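Local atomic coordinates of glucoamylase (Thermoanaerobacterium thermosaccharolyticum, PDB entry 1LF6), a protein that hydrolyses terminal alpha-1,4-linked glucose residues one by one from the non-reducing ends of glucan chains, releasing beta-D-glucose. Residues Gly41-Tyr46 with Glu309-Lys314. Residues are numbered along the deposited sequence; the frame is centred on the assembly and turned at random.
Sequences GTANNY and EDKTNK
K311, extended beyond CG, meets T42 tip to tip, and its ammonium is taken up by uncharged oxygens. K311 NZ donates to T42 OG1 at 2.6 Å and to A43 O at 2.8 Å, with a weak bond to N45 O at 3.0 Å; S48 O is a further acceptor, and the W51 ring adds a cation-pi contact. T42 OG1, anti to the backbone N (chi1 -171°), in turn bonds to V50 O. Y46 closes the other half of the contact. Y46 OH donates to E309 OE1 (2.7 Å) from the syn side, 28° out of the carboxylate plane, while E309 OE2 forms a salt bridge with R363 and accepts a hydrogen bond from the G315 backbone N. K314 lies across one face of the Y46 ring: K314 CE sits 3.6 Å from the ring centroid, almost on the normal, and K314 NZ, 4.2 Å from that centroid, makes a cation-pi contact. A leucine in place of Y46 would probably leave E309 OE1 without this donor and K314 without its aromatic platform. The contact joins edge strand 39-42 and the loop leading on from it, in the N-terminal beta-sandwich domain, to a loop of the (alpha/alpha) barrel domain. Its chemistry implies a polar, directional interface, with a buried lysine charge probably stabilised by backbone carbonyl dipoles.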
# COMPACT_ATOMS: atom_id res chain seq x y z
N GLY A 41 -1.93 -1.16 10.28
CA GLY A 41 -2.45 -0.24 11.27
C GLY A 41 -1.48 0.76 11.84
O GLY A 41 -0.27 0.69 11.63
N THR A 42 -2.03 1.71 12.58
CA THR A 42 -1.26 2.76 13.22
C THR A 42 -2.27 3.55 14.05
O THR A 42 -3.47 3.50 13.77
CB THR A 42 -0.60 3.69 12.18
OG1 THR A 42 0.31 4.58 12.83
CG2 THR A 42 -1.65 4.50 11.43
N ALA A 43 -1.79 4.26 15.07
CA ALA A 43 -2.70 5.04 15.89
C ALA A 43 -3.21 6.18 15.01
O ALA A 43 -2.48 6.69 14.16
CB ALA A 43 -1.96 5.60 17.11
N ASN A 44 -4.46 6.56 15.22
CA ASN A 44 -5.06 7.64 14.44
C ASN A 44 -4.71 9.01 15.02
O ASN A 44 -5.58 9.80 15.40
CB ASN A 44 -6.59 7.43 14.37
CG ASN A 44 -7.31 8.58 13.70
OD1 ASN A 44 -6.81 9.19 12.76
ND2 ASN A 44 -8.51 8.88 14.18
N ASN A 45 -3.41 9.28 15.09
CA ASN A 45 -2.90 10.56 15.57
C ASN A 45 -1.47 10.71 15.07
O ASN A 45 -0.87 9.75 14.59
CB ASN A 45 -2.94 10.66 17.11
CG ASN A 45 -2.05 9.64 17.82
OD1 ASN A 45 -2.53 8.73 18.47
ND2 ASN A 45 -0.74 9.82 17.70
N TYR A 46 -0.92 11.92 15.17
CA TYR A 46 0.44 12.17 14.69
C TYR A 46 1.54 11.95 15.71
O TYR A 46 2.73 11.94 15.36
CB TYR A 46 0.52 13.59 14.12
CG TYR A 46 -0.35 13.80 12.90
CD1 TYR A 46 -1.56 14.48 12.98
CD2 TYR A 46 0.02 13.26 11.67
CE1 TYR A 46 -2.39 14.62 11.86
CE2 TYR A 46 -0.79 13.40 10.54
CZ TYR A 46 -1.99 14.07 10.64
OH TYR A 46 -2.79 14.21 9.53
N GLU A 309 -0.72 7.92 5.52
CA GLU A 309 -0.09 9.24 5.48
C GLU A 309 1.12 9.25 6.40
O GLU A 309 1.10 8.64 7.47
CB GLU A 309 -1.08 10.31 5.95
CG GLU A 309 -0.49 11.71 6.10
CD GLU A 309 -1.47 12.72 6.68
OE1 GLU A 309 -2.15 12.39 7.67
OE2 GLU A 309 -1.55 13.85 6.16
N ASP A 310 2.19 9.93 6.00
CA ASP A 310 3.34 10.02 6.88
C ASP A 310 2.89 10.96 7.98
O ASP A 310 2.04 11.83 7.75
CB ASP A 310 4.57 10.60 6.17
CG ASP A 310 5.80 10.63 7.08
OD1 ASP A 310 6.16 9.57 7.64
OD2 ASP A 310 6.40 11.72 7.24
N LYS A 311 3.43 10.80 9.18
CA LYS A 311 3.02 11.66 10.28
C LYS A 311 3.91 12.88 10.49
O LYS A 311 3.64 13.71 11.36
CB LYS A 311 2.91 10.82 11.56
CG LYS A 311 1.83 9.75 11.43
CD LYS A 311 1.69 8.88 12.67
CE LYS A 311 0.53 7.90 12.48
NZ LYS A 311 0.24 7.07 13.68
N THR A 312 4.96 12.99 9.69
CA THR A 312 5.87 14.13 9.78
C THR A 312 5.64 15.01 8.55
O THR A 312 5.47 16.22 8.66
CB THR A 312 7.33 13.66 9.83
OG1 THR A 312 7.49 12.72 10.90
CG2 THR A 312 8.27 14.84 10.07
N ASN A 313 5.64 14.39 7.37
CA ASN A 313 5.39 15.11 6.13
C ASN A 313 3.92 14.87 5.82
O ASN A 313 3.57 13.95 5.06
CB ASN A 313 6.26 14.57 4.99
CG ASN A 313 7.64 15.21 4.96
OD1 ASN A 313 7.80 16.35 4.52
ND2 ASN A 313 8.64 14.48 5.43
N LYS A 314 3.05 15.67 6.42
CA LYS A 314 1.61 15.53 6.23
C LYS A 314 1.19 15.73 4.78
O LYS A 314 1.72 16.58 4.08
CB LYS A 314 0.86 16.50 7.14
CG LYS A 314 1.09 16.27 8.63
CD LYS A 314 0.29 17.23 9.48
CE LYS A 314 0.55 17.01 10.96
NZ LYS A 314 -0.17 18.00 11.80